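Local coordinates for triphenylmethane reductase (PDB 2VRC), which probably catalyses the reduction of triphenylmethane dyes with an NADP(H) cofactor bound on a Rossmann-type domain, at residues I102-Y107 with A123-I128; K69-S74 with T184-E189; E111-P116 with K257-K262; Q28-V33 with G46-H51. The protein carries 4 engineered substitutions. All coordinates share one frame; numbering follows the deposited sequence.

Contact 1: I102-Y107 with A123-I128; sequences IAYTGY and ATEYAI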
loop_
_atom_site.group_PDB
_atom_site.type_symbol
_atom_site.label_atom_id
_atom_site.label_comp_id
_atom_site.label_asym_id
_atom_site.label_seq_id
_atom_site.Cartn_x
_atom_site.Cartn_y
_atom_site.Cartn_z
ATOM N N ILE A 102 0.377 16.753 13.148
ATOM C CA ILE A 102 -0.154 15.833 14.129
ATOM C C ILE A 102 0.391 16.205 15.516
ATOM O O ILE A 102 1.594 16.283 15.730
ATOM C CB ILE A 102 0.174 14.392 13.686
ATOM C CG1 ILE A 102 -0.852 13.393 14.210
ATOM C CG2 ILE A 102 1.576 13.979 14.105
ATOM C CD1 ILE A 102 -0.398 12.633 15.450
ATOM N N ALA A 103 -0.514 16.540 16.434
ATOM C CA ALA A 103 -0.155 16.829 17.824
ATOM C C ALA A 103 -0.621 15.638 18.645
ATOM O O ALA A 103 -1.747 15.205 18.474
ATOM C CB ALA A 103 -0.841 18.103 18.295
ATOM N N TYR A 104 0.245 15.082 19.488
ATOM C CA TYR A 104 -0.094 13.892 20.267
ATOM C C TYR A 104 0.051 14.174 21.749
ATOM O O TYR A 104 1.030 14.772 22.166
ATOM C CB TYR A 104 0.824 12.699 19.899
ATOM C CG TYR A 104 0.664 11.517 20.819
ATOM C CD1 TYR A 104 -0.501 10.762 20.796
ATOM C CD2 TYR A 104 1.644 11.175 21.737
ATOM C CE1 TYR A 104 -0.687 9.673 21.645
ATOM C CE2 TYR A 104 1.487 10.059 22.596
ATOM C CZ TYR A 104 0.299 9.338 22.545
ATOM O OH TYR A 104 0.075 8.269 23.357
ATOM N N THR A 105 -0.900 13.725 22.556
ATOM C CA THR A 105 -0.814 13.969 23.991
ATOM C C THR A 105 -0.058 12.786 24.597
ATOM O O THR A 105 -0.629 11.714 24.751
ATOM C CB THR A 105 -2.195 14.077 24.646
ATOM O OG1 THR A 105 -2.948 12.908 24.349
ATOM C CG2 THR A 105 -2.987 15.295 24.141
ATOM N N GLY A 106 1.224 12.969 24.900
ATOM C CA GLY A 106 1.982 11.966 25.623
ATOM C C GLY A 106 2.124 12.256 27.107
ATOM O O GLY A 106 1.218 12.801 27.743
ATOM N N TYR A 107 3.280 11.918 27.659
ATOM C CA TYR A 107 3.480 12.043 29.089
ATOM C C TYR A 107 4.831 12.665 29.372
ATOM O O TYR A 107 5.888 12.188 28.869
ATOM C CB TYR A 107 3.360 10.661 29.717
ATOM C CG TYR A 107 3.638 10.511 31.183
ATOM C CD1 TYR A 107 2.903 11.220 32.156
ATOM C CD2 TYR A 107 4.606 9.597 31.612
ATOM C CE1 TYR A 107 3.159 11.045 33.519
ATOM C CE2 TYR A 107 4.857 9.401 32.955
ATOM C CZ TYR A 107 4.135 10.104 33.898
ATOM O OH TYR A 107 4.424 9.850 35.217
ATOM N N ALA A 123 6.087 4.673 22.670
ATOM C CA ALA A 123 5.945 3.855 21.476
ATOM C C ALA A 123 5.223 4.659 20.407
ATOM O O ALA A 123 5.604 4.609 19.246
ATOM C CB ALA A 123 5.228 2.533 21.778
ATOM N N THR A 124 4.200 5.411 20.824
ATOM C CA THR A 124 3.408 6.274 19.953
ATOM C C THR A 124 4.238 7.400 19.370
ATOM O O THR A 124 4.202 7.630 18.175
ATOM C CB THR A 124 2.198 6.862 20.701
ATOM O OG1 THR A 124 1.374 5.786 21.155
ATOM C CG2 THR A 124 1.370 7.796 19.788
ATOM N N GLU A 125 4.997 8.101 20.194
ATOM C CA GLU A 125 5.948 9.070 19.648
ATOM C C GLU A 125 6.823 8.462 18.524
ATOM O O GLU A 125 6.974 9.060 17.447
ATOM C CB GLU A 125 6.807 9.688 20.752
ATOM C CG GLU A 125 6.025 10.672 21.669
ATOM C CD GLU A 125 6.917 11.348 22.719
ATOM O OE1 GLU A 125 8.173 11.321 22.595
ATOM O OE2 GLU A 125 6.353 11.916 23.675
ATOM N N TYR A 126 7.375 7.278 18.753
ATOM C CA TYR A 126 8.182 6.667 17.700
ATOM C C TYR A 126 7.360 6.341 16.456
ATOM O O TYR A 126 7.821 6.576 15.358
ATOM C CB TYR A 126 8.940 5.442 18.198
ATOM C CG TYR A 126 10.186 5.847 18.915
ATOM C CD1 TYR A 126 11.249 6.405 18.219
ATOM C CD2 TYR A 126 10.317 5.676 20.278
ATOM C CE1 TYR A 126 12.412 6.793 18.866
ATOM C CE2 TYR A 126 11.484 6.049 20.948
ATOM C CZ TYR A 126 12.515 6.617 20.234
ATOM O OH TYR A 126 13.657 6.996 20.866
ATOM N N ALA A 127 6.143 5.825 16.642
ATOM C CA ALA A 127 5.250 5.568 15.523
ATOM C C ALA A 127 5.040 6.848 14.706
ATOM O O ALA A 127 5.183 6.824 13.481
ATOM C CB ALA A 127 3.899 4.974 16.012
ATOM N N ILE A 128 4.739 7.957 15.386
ATOM C CA ILE A 128 4.495 9.221 14.714
ATOM C C ILE A 128 5.729 9.717 13.945
ATOM O O ILE A 128 5.618 10.145 12.775
ATOM C CB ILE A 128 3.962 10.279 15.687
ATOM C CG1 ILE A 128 2.501 9.978 16.016
ATOM C CG2 ILE A 128 4.126 11.680 15.127
ATOM C CD1 ILE A 128 2.025 10.613 17.299
HETATM O O HOH W 1 3.672 13.572 23.473
HETATM O O HOH W 2 5.523 10.822 26.034
#
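Ile-102 and Ile-128 reach toward each other tip to tip. Ile-102 CG2 is 3.6 Å from Ile-128 CG2, and Ile-102 CD1 lies 3.7 Å from Ile-128 CD1. Tyr-104 has the largest share of the contact. With CG anti to the backbone N (chi1 171°), its side chain extends toward helix 117-129. Thr-124 crosses it at about a right angle and lays a methyl over the ring. This CH-pi contact puts Thr-124 CG2 3.4 Å from the Tyr-104 ring centroid, 15° off the normal. Nearer the backbone, Ile-128 CD1 packs on Tyr-104 CB at 3.5 Å. The polar ends have other partners: Tyr-104 OH bonds to His-121, and Thr-124 OG1 to His-87 and Val-120 O.

Past the ring, two waters carry the contact. One donates to Tyr-104 O and Glu-125 OE2 and accepts a weak bond from Gly-106 N. The other accepts from Tyr-107 N and donates to Glu-125 OE2 at 2.7 Å. Two waters thus hold OE2, while OE1 forms a salt bridge with Arg-139.

The helix segment runs nearly antiparallel to the strand, at 149°, with axes 9.5 Å apart. Together they form the first two elements of a beta-alpha-beta unit completed by strand 135-140, whose Phe-137 touches Glu-125 and Ile-128. On its other side the strand pairs with 69-72, and a second subunit packs on the helix at Ala-123, Tyr-126 and Ala-127.

Contact 2: K69-S74 with T184-E189; sequences KLLFIS and TVLTEE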
loop_
_atom_site.group_PDB
_atom_site.type_symbol
_atom_site.label_atom_id
_atom_site.label_comp_id
_atom_site.label_asym_id
_atom_site.label_seq_id
_atom_site.Cartn_x
_atom_site.Cartn_y
_atom_site.Cartn_z
ATOM N N LYS A 69 -4.786 19.822 10.453
ATOM C CA LYS A 69 -4.174 19.578 11.777
ATOM C C LYS A 69 -5.004 18.589 12.589
ATOM O O LYS A 69 -6.213 18.810 12.779
ATOM C CB LYS A 69 -4.046 20.877 12.562
ATOM C CG LYS A 69 -3.327 21.991 11.828
ATOM C CD LYS A 69 -2.953 23.114 12.769
ATOM C CE LYS A 69 -1.858 23.977 12.180
ATOM N NZ LYS A 69 -1.193 24.782 13.264
ATOM N N LEU A 70 -4.366 17.498 13.025
ATOM C CA LEU A 70 -5.003 16.501 13.897
ATOM C C LEU A 70 -4.433 16.507 15.339
ATOM O O LEU A 70 -3.226 16.413 15.539
ATOM C CB LEU A 70 -4.852 15.094 13.300
ATOM C CG LEU A 70 -5.257 13.912 14.187
ATOM C CD1 LEU A 70 -6.781 13.831 14.346
ATOM C CD2 LEU A 70 -4.704 12.624 13.643
ATOM N N LEU A 71 -5.304 16.644 16.333
ATOM C CA LEU A 71 -4.934 16.428 17.715
ATOM C C LEU A 71 -5.360 15.038 18.020
ATOM O O LEU A 71 -6.557 14.752 18.028
ATOM C CB LEU A 71 -5.675 17.352 18.662
ATOM C CG LEU A 71 -5.441 17.072 20.156
ATOM C CD1 LEU A 71 -3.953 17.164 20.492
ATOM C CD2 LEU A 71 -6.239 18.056 20.999
ATOM N N PHE A 72 -4.365 14.201 18.292
ATOM C CA PHE A 72 -4.497 12.806 18.547
ATOM C C PHE A 72 -4.413 12.656 20.064
ATOM O O PHE A 72 -3.328 12.762 20.650
ATOM C CB PHE A 72 -3.320 12.127 17.811
ATOM C CG PHE A 72 -3.072 10.679 18.155
ATOM C CD1 PHE A 72 -3.983 9.912 18.880
ATOM C CD2 PHE A 72 -1.922 10.054 17.672
ATOM C CE1 PHE A 72 -3.734 8.545 19.179
ATOM C CE2 PHE A 72 -1.635 8.694 17.964
ATOM C CZ PHE A 72 -2.569 7.923 18.716
ATOM N N ILE A 73 -5.545 12.389 20.710
ATOM C CA ILE A 73 -5.577 12.247 22.178
ATOM C C ILE A 73 -5.467 10.781 22.504
ATOM O O ILE A 73 -6.154 9.985 21.881
ATOM C CB ILE A 73 -6.917 12.768 22.764
ATOM C CG1 ILE A 73 -7.000 14.283 22.600
ATOM C CG2 ILE A 73 -7.102 12.312 24.228
ATOM C CD1 ILE A 73 -8.142 14.872 23.322
ATOM N N SER A 74 -4.650 10.408 23.470
ATOM C CA SER A 74 -4.375 8.993 23.663
ATOM C C SER A 74 -5.614 8.295 24.148
ATOM O O SER A 74 -6.518 8.936 24.710
ATOM C CB SER A 74 -3.231 8.762 24.648
ATOM O OG SER A 74 -3.218 9.771 25.620
ATOM N N THR A 184 -3.803 26.146 21.934
ATOM C CA THR A 184 -2.793 27.138 21.568
ATOM C C THR A 184 -1.851 26.581 20.502
ATOM O O THR A 184 -1.707 27.180 19.428
ATOM C CB THR A 184 -2.034 27.671 22.817
ATOM O OG1 THR A 184 -2.983 27.962 23.863
ATOM C CG2 THR A 184 -1.257 28.963 22.496
ATOM N N VAL A 185 -1.262 25.417 20.763
ATOM C CA VAL A 185 -0.313 24.832 19.814
ATOM C C VAL A 185 -0.951 24.665 18.417
ATOM O O VAL A 185 -0.294 24.877 17.393
ATOM C CB VAL A 185 0.280 23.500 20.329
ATOM C CG1 VAL A 185 0.869 22.695 19.194
ATOM C CG2 VAL A 185 1.327 23.764 21.371
ATOM N N LEU A 186 -2.238 24.309 18.390
ATOM C CA LEU A 186 -2.945 24.092 17.132
ATOM C C LEU A 186 -3.389 25.359 16.407
ATOM O O LEU A 186 -3.741 25.297 15.238
ATOM C CB LEU A 186 -4.159 23.194 17.334
ATOM C CG LEU A 186 -3.966 21.778 17.894
ATOM C CD1 LEU A 186 -5.331 21.309 18.417
ATOM C CD2 LEU A 186 -3.418 20.820 16.859
ATOM N N THR A 187 -3.359 26.510 17.064
ATOM C CA THR A 187 -3.850 27.733 16.395
ATOM C C THR A 187 -2.762 28.783 16.216
ATOM O O THR A 187 -3.047 29.976 16.089
ATOM C CB THR A 187 -5.021 28.333 17.140
ATOM O OG1 THR A 187 -4.643 28.564 18.506
ATOM C CG2 THR A 187 -6.192 27.377 17.099
ATOM N N GLU A 188 -1.509 28.338 16.215
ATOM C CA GLU A 188 -0.411 29.256 16.023
ATOM C C GLU A 188 0.805 28.570 15.441
ATOM O O GLU A 188 0.970 27.344 15.539
ATOM C CB GLU A 188 -0.104 30.061 17.299
ATOM C CG GLU A 188 0.834 29.429 18.309
ATOM C CD GLU A 188 0.870 30.147 19.667
ATOM O OE1 GLU A 188 1.683 29.698 20.510
ATOM O OE2 GLU A 188 0.088 31.128 19.905
ATOM N N GLU A 189 1.633 29.383 14.794
ATOM C CA GLU A 189 2.788 28.894 14.064
ATOM C C GLU A 189 3.945 28.644 15.020
ATOM O O GLU A 189 3.877 29.017 16.189
ATOM C CB GLU A 189 3.144 29.883 12.947
ATOM C CG GLU A 189 2.104 29.894 11.804
ATOM C CD GLU A 189 1.805 28.478 11.260
ATOM O OE1 GLU A 189 2.774 27.695 11.070
ATOM O OE2 GLU A 189 0.610 28.135 11.031
#
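Lys-69 and Leu-71 pack against Leu-186 in a partly buried strand-to-helix contact. It joins a central strand of the parallel sheet, 69-72, to the C-terminal end of helix 175-186. The packing is apolar on the inside and has one polar bond toward the surface.

Leu-186 points its side chain at the strand. Leu-186 CD1 lies 4.0 Å from Leu-71 CB, and Leu-186 CD2 4.3 Å from Lys-69 CB. Lys-69 then runs past the leucine toward the backbone at the helix end. Its CG is anti to the carbonyl carbon (chi1 -53°), and the chain is extended beyond it. This carries Lys-69 CD to 3.4 Å from Leu-186 O and lets Lys-69 NZ donate to that oxygen at 3.3 Å. The ammonium group does not sit on a lone pair: it lies above the carbonyl plane, 62° out of it. A carbonyl at the C-terminal end of a helix is expected to be somewhat negative, which would favour the lysine there. Glu-189 OE2 is 4.4 Å from Lys-69 NZ, too far for a salt bridge, but may add to the attraction. The Glu-188 carboxylate instead bonds to His-191.

Strand 69-72 lies between strands 3-5 and 101-107. Helix 11-23 shares the packing: Leu-71 touches its Val-16 and Leu-186 its Leu-20, while Leu-186 also rests on Ile-3. Phe-72 points the other way, to helix 80-96. At the far end of the segment, Ser-74 belongs to the NADP(+) site.

Contact 3: E111-P116 with K257-K262; sequences EESIIP and KGEASK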
loop_
_atom_site.group_PDB
_atom_site.type_symbol
_atom_site.label_atom_id
_atom_site.label_comp_id
_atom_site.label_asym_id
_atom_site.label_seq_id
_atom_site.Cartn_x
_atom_site.Cartn_y
_atom_site.Cartn_z
ATOM N N GLU A 111 10.847 9.383 29.352
ATOM C CA GLU A 111 12.060 8.505 29.399
ATOM C C GLU A 111 12.520 8.244 30.860
ATOM O O GLU A 111 13.224 7.282 31.116
ATOM C CB GLU A 111 13.250 9.042 28.546
ATOM C CG GLU A 111 12.971 9.401 27.064
ATOM C CD GLU A 111 12.227 10.763 26.848
ATOM O OE1 GLU A 111 11.838 11.426 27.820
ATOM O OE2 GLU A 111 12.048 11.202 25.686
ATOM N N GLU A 112 12.100 9.102 31.806
ATOM C CA GLU A 112 12.570 8.958 33.195
ATOM C C GLU A 112 11.565 8.177 34.062
ATOM O O GLU A 112 11.899 7.672 35.148
ATOM C CB GLU A 112 12.918 10.325 33.807
ATOM C CG GLU A 112 14.302 10.872 33.386
ATOM C CD GLU A 112 14.317 11.539 32.002
ATOM O OE1 GLU A 112 13.411 12.347 31.698
ATOM O OE2 GLU A 112 15.252 11.291 31.209
ATOM N N SER A 113 10.350 8.044 33.533
ATOM C CA SER A 113 9.237 7.395 34.212
ATOM C C SER A 113 9.427 5.896 34.457
ATOM O O SER A 113 10.042 5.203 33.667
ATOM C CB SER A 113 7.966 7.601 33.404
ATOM O OG SER A 113 6.855 7.052 34.067
ATOM N N ILE A 114 8.850 5.439 35.563
ATOM C CA ILE A 114 8.833 4.036 35.945
ATOM C C ILE A 114 7.416 3.504 35.897
ATOM O O ILE A 114 7.192 2.315 36.179
ATOM C CB ILE A 114 9.402 3.787 37.379
ATOM C CG1 ILE A 114 8.547 4.543 38.424
ATOM C CG2 ILE A 114 10.941 4.154 37.443
ATOM C CD1 ILE A 114 8.785 4.146 39.865
ATOM N N ILE A 115 6.446 4.336 35.546
ATOM C CA ILE A 115 5.100 3.820 35.485
ATOM C C ILE A 115 4.785 3.278 34.089
ATOM O O ILE A 115 5.280 3.787 33.080
ATOM C CB ILE A 115 4.067 4.856 35.967
ATOM C CG1 ILE A 115 3.717 5.867 34.888
ATOM C CG2 ILE A 115 4.571 5.571 37.216
ATOM C CD1 ILE A 115 2.892 6.971 35.479
ATOM N N PRO A 116 3.988 2.210 34.028
ATOM C CA PRO A 116 3.727 1.521 32.748
ATOM C C PRO A 116 3.227 2.367 31.557
ATOM O O PRO A 116 3.708 2.157 30.427
ATOM C CB PRO A 116 2.728 0.426 33.139
ATOM C CG PRO A 116 3.023 0.159 34.578
ATOM C CD PRO A 116 3.326 1.520 35.154
ATOM N N LYS A 257 9.006 8.431 44.556
ATOM C CA LYS A 257 10.377 8.303 44.111
ATOM C C LYS A 257 10.886 9.481 43.306
ATOM O O LYS A 257 11.971 9.399 42.748
ATOM C CB LYS A 257 10.606 6.983 43.378
ATOM C CG LYS A 257 10.656 5.836 44.320
ATOM C CD LYS A 257 10.274 4.589 43.606
ATOM C CE LYS A 257 10.447 3.371 44.493
ATOM N NZ LYS A 257 10.046 2.208 43.647
ATOM N N GLY A 258 10.116 10.568 43.251
ATOM C CA GLY A 258 10.539 11.774 42.558
ATOM C C GLY A 258 10.006 11.940 41.152
ATOM O O GLY A 258 10.353 12.901 40.472
ATOM N N GLU A 259 9.124 11.035 40.721
ATOM C CA GLU A 259 8.654 11.007 39.344
ATOM C C GLU A 259 7.967 12.299 38.875
ATOM O O GLU A 259 8.092 12.668 37.705
ATOM C CB GLU A 259 7.732 9.817 39.116
ATOM C CG GLU A 259 6.934 9.916 37.841
ATOM C CD GLU A 259 7.126 8.734 36.908
ATOM O OE1 GLU A 259 8.077 7.934 37.054
ATOM O OE2 GLU A 259 6.304 8.593 35.996
ATOM N N ALA A 260 7.251 12.974 39.767
ATOM C CA ALA A 260 6.510 14.199 39.392
ATOM C C ALA A 260 7.208 15.406 40.011
ATOM O O ALA A 260 6.582 16.444 40.242
ATOM C CB ALA A 260 5.056 14.122 39.891
ATOM N N SER A 261 8.500 15.255 40.304
ATOM C CA SER A 261 9.239 16.320 40.977
ATOM C C SER A 261 10.099 17.233 40.097
ATOM O O SER A 261 10.691 18.164 40.608
ATOM C CB SER A 261 10.106 15.749 42.082
ATOM O OG SER A 261 11.130 14.974 41.515
ATOM N N LYS A 262 10.209 16.968 38.806
ATOM C CA LYS A 262 10.953 17.859 37.943
ATOM C C LYS A 262 9.937 18.765 37.273
ATOM O O LYS A 262 8.823 18.360 36.971
ATOM C CB LYS A 262 11.708 17.086 36.880
ATOM C CG LYS A 262 13.149 17.476 36.708
ATOM C CD LYS A 262 13.423 18.495 35.567
ATOM C CE LYS A 262 14.761 18.118 34.822
ATOM N NZ LYS A 262 15.586 19.262 34.248
#
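Glu-259 lays its carboxylate alongside Ser-113 and takes a bond on each oxygen. Ser-113 OG donates to Glu-259 OE2 at 2.5 Å, and Ile-114 N donates to Glu-259 OE1 at 3.0 Å with an N-H...O angle of 156°. Both bonds use syn lone pairs, so the two-pronged grip should fix the rotation of the carboxylate. Glu-259 CG is anti to the backbone N (chi1 165°), and the chain bends at chi2 to turn the group onto the loop.

Ser-113 OG works twice. Ser-113 OG also accepts from Ile-115 N at 3.1 Å, which closes an ST turn. Glu-259 OE2 has a further partner in Tyr-107 OH.

Apolar groups flank the polar centre. Ile-115 CG2 lies 3.7 Å from Glu-259 OE2, and Ile-114 CG1 is equally far, 3.7 Å, from Glu-259 OE1. Ile-114 also crosses the Lys-257 chain at about a right angle, with its CD1 4.1 Å from Lys-257 CD. The lysine's NZ pairs with Asp-253. Ala-254 of helix 242-255 is touched by Ile-114, Ile-115 and Glu-259.

The contact joins two surface loops. One is shaped by the ST turn; the other begins in the Schellman motif that ends helix 242-255. Gly-258, with positive phi, is its C-prime residue, Glu-259 N bonds to Ala-254 O and Gly-258 N to Ile-255 O. A type I turn then runs from Gly-258 to Ser-261.

Contact 4: Q28-V33 with G46-H51; sequences QIIAIV and GVEVRH
Ala-31 N donates to Glu-48 O across 2.7 Å, and the bond is nearly straight at 174°. The same carbonyl receives a CA-H...O contact from Ile-30. The pairing continues with Arg-50 N to Ala-31 O at 2.9 Å and Val-33 N to Arg-50 O at 3.0 Å. At the start of the strands, Glu-48 N to Ile-29 O is weak. Ala-31 bonds through N and O to Glu-48 and Arg-50, the residues flanking Val-49 opposite it, which is the parallel pattern. The segments are twisted by 30°.

On one face Ile-30 lies beside Glu-48, pointing the same way, and crosses Arg-50. Ile-30 CD1 sits over one face of the guanidinium, offset toward the rim, 3.7 Å from Arg-50 NH2. Glu-48 meets that group at its edge, in plane. Their salt bridge, Arg-50 NH2 to Glu-48 OE2, is weak at 3.4 Å. Arg-50 NH1 is held separately, by Ala-63 O, the last residue of helix 57-63, and by Ala-65 O just after it.

Ala-31 and Val-49 lie on the opposite face. Val-47 CG1, anti to its backbone N (chi1 166°), packs on Ala-31 CB at 3.7 Å. Farther along, Val-33 CG2 meets Val-49 CG1 at 3.8 Å. Helix 11-23 covers Ala-31 with Ile-17.

Gly-46 ends helix 40-45 in a Schellman motif and leads the chain into strand 48-51, the outermost of the sheet on this side. Strand, helix and strand form a beta-alpha-beta unit of the Rossmann fold. Arg-34 and Asp-53, close after the two strands, bind NADP(+).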
loop_
_atom_site.group_PDB
_atom_site.type_symbol
_atom_site.label_atom_id
_atom_site.label_comp_id
_atom_site.label_asym_id
_atom_site.label_seq_id
_atom_site.Cartn_x
_atom_site.Cartn_y
_atom_site.Cartn_z
ATOM N N GLN A 28 -14.708 25.061 11.223
ATOM C CA GLN A 28 -13.319 24.689 11.019
ATOM C C GLN A 28 -12.868 23.543 11.945
ATOM O O GLN A 28 -11.716 23.077 11.881
ATOM C CB GLN A 28 -12.480 25.935 11.307
ATOM C CG GLN A 28 -11.178 26.069 10.540
ATOM C CD GLN A 28 -10.961 27.499 10.081
ATOM O OE1 GLN A 28 -11.658 27.975 9.177
ATOM N NE2 GLN A 28 -10.010 28.198 10.709
ATOM N N ILE A 29 -13.769 23.100 12.818
ATOM C CA ILE A 29 -13.420 22.116 13.810
ATOM C C ILE A 29 -14.143 20.815 13.537
ATOM O O ILE A 29 -15.362 20.774 13.426
ATOM C CB ILE A 29 -13.719 22.602 15.237
ATOM C CG1 ILE A 29 -12.910 23.862 15.549
ATOM C CG2 ILE A 29 -13.362 21.520 16.264
ATOM C CD1 ILE A 29 -13.636 24.850 16.430
ATOM N N ILE A 30 -13.369 19.738 13.444
ATOM C CA ILE A 30 -13.941 18.421 13.264
ATOM C C ILE A 30 -13.818 17.678 14.583
ATOM O O ILE A 30 -12.748 17.622 15.152
ATOM C CB ILE A 30 -13.247 17.667 12.085
ATOM C CG1 ILE A 30 -13.621 18.324 10.754
ATOM C CG2 ILE A 30 -13.621 16.183 12.083
ATOM C CD1 ILE A 30 -12.618 18.094 9.625
ATOM N N ALA A 31 -14.913 17.123 15.074
ATOM C CA ALA A 31 -14.881 16.346 16.297
ATOM C C ALA A 31 -14.980 14.889 15.918
ATOM O O ALA A 31 -15.942 14.487 15.289
ATOM C CB ALA A 31 -16.044 16.739 17.214
ATOM N N ILE A 32 -13.980 14.099 16.274
ATOM C CA ILE A 32 -13.981 12.671 15.954
ATOM C C ILE A 32 -14.333 11.853 17.196
ATOM O O ILE A 32 -13.659 11.948 18.195
ATOM C CB ILE A 32 -12.632 12.257 15.328
ATOM C CG1 ILE A 32 -12.490 12.925 13.964
ATOM C CG2 ILE A 32 -12.559 10.775 15.169
ATOM C CD1 ILE A 32 -11.118 12.979 13.459
ATOM N N VAL A 33 -15.408 11.082 17.127
ATOM C CA VAL A 33 -16.003 10.436 18.300
ATOM C C VAL A 33 -16.409 8.987 18.017
ATOM O O VAL A 33 -16.708 8.623 16.872
ATOM C CB VAL A 33 -17.285 11.200 18.806
ATOM C CG1 VAL A 33 -16.960 12.624 19.239
ATOM C CG2 VAL A 33 -18.393 11.211 17.755
ATOM N N GLY A 46 -22.311 23.766 15.804
ATOM C CA GLY A 46 -21.880 23.980 14.412
ATOM C C GLY A 46 -20.590 23.235 14.084
ATOM O O GLY A 46 -19.958 23.483 13.054
ATOM N N VAL A 47 -20.202 22.327 14.972
ATOM C CA VAL A 47 -18.999 21.509 14.799
ATOM C C VAL A 47 -19.299 20.238 14.026
ATOM O O VAL A 47 -20.199 19.474 14.374
ATOM C CB VAL A 47 -18.356 21.148 16.164
ATOM C CG1 VAL A 47 -17.308 20.017 16.035
ATOM C CG2 VAL A 47 -17.737 22.387 16.792
ATOM N N GLU A 48 -18.528 20.026 12.969
ATOM C CA GLU A 48 -18.632 18.823 12.185
ATOM C C GLU A 48 -18.246 17.608 13.044
ATOM O O GLU A 48 -17.212 17.606 13.697
ATOM C CB GLU A 48 -17.746 18.952 10.947
ATOM C CG GLU A 48 -17.356 17.621 10.366
ATOM C CD GLU A 48 -17.264 17.614 8.872
ATOM O OE1 GLU A 48 -18.005 16.811 8.277
ATOM O OE2 GLU A 48 -16.457 18.381 8.296
ATOM N N VAL A 49 -19.096 16.592 13.056
ATOM C CA VAL A 49 -18.865 15.390 13.829
ATOM C C VAL A 49 -18.602 14.202 12.887
ATOM O O VAL A 49 -19.342 13.999 11.928
ATOM C CB VAL A 49 -20.081 15.099 14.725
ATOM C CG1 VAL A 49 -19.892 13.815 15.492
ATOM C CG2 VAL A 49 -20.295 16.230 15.688
ATOM N N ARG A 50 -17.561 13.415 13.156
ATOM C CA ARG A 50 -17.257 12.229 12.335
ATOM C C ARG A 50 -17.080 10.997 13.200
ATOM O O ARG A 50 -16.537 11.076 14.306
ATOM C CB ARG A 50 -15.991 12.432 11.505
ATOM C CG ARG A 50 -16.144 13.376 10.349
ATOM C CD ARG A 50 -14.849 13.600 9.605
ATOM N NE ARG A 50 -14.969 14.752 8.709
ATOM C CZ ARG A 50 -14.091 15.068 7.759
ATOM N NH1 ARG A 50 -13.012 14.316 7.577
ATOM N NH2 ARG A 50 -14.296 16.135 6.988
ATOM N N HIS A 51 -17.553 9.857 12.720
ATOM C CA HIS A 51 -17.325 8.625 13.446
ATOM C C HIS A 51 -15.850 8.249 13.330
ATOM O O HIS A 51 -15.308 8.257 12.233
ATOM C CB HIS A 51 -18.213 7.483 12.931
ATOM C CG HIS A 51 -17.895 6.150 13.542
ATOM N ND1 HIS A 51 -17.569 5.041 12.788
ATOM C CD2 HIS A 51 -17.832 5.755 14.841
ATOM C CE1 HIS A 51 -17.335 4.019 13.595
ATOM N NE2 HIS A 51 -17.485 4.424 14.846
#

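In the fold
Contacts 1, 2 and 4 share one parallel sheet, and contact 3 lies beyond it. Contacts 1 and 2 are joined directly: their strands are neighbours, with Ala-103 O 2.8 Å from Phe-72 N, and their centres are about 12 Å apart. Contact 4 lies farther toward the sheet edge, its centre about 14 Å from that of contact 2. Tyr-107 ties contact 1 to contact 3: its OH bonds to Glu-259 OE2 and it packs on Ser-113 and Ile-115. Contacts 3 and 4 are about 35 Å apart, centre to centre, on opposite sides of the chain's centre. Contacts 1, 2 and 4 reach the NADP(+) site, though this chain has no cofactor bound. Ser-74 belongs to contact 2; the side chain of Tyr-104 is about 4 Å from that of Ser-74, and Val-33's about 4 Å from Thr-9's.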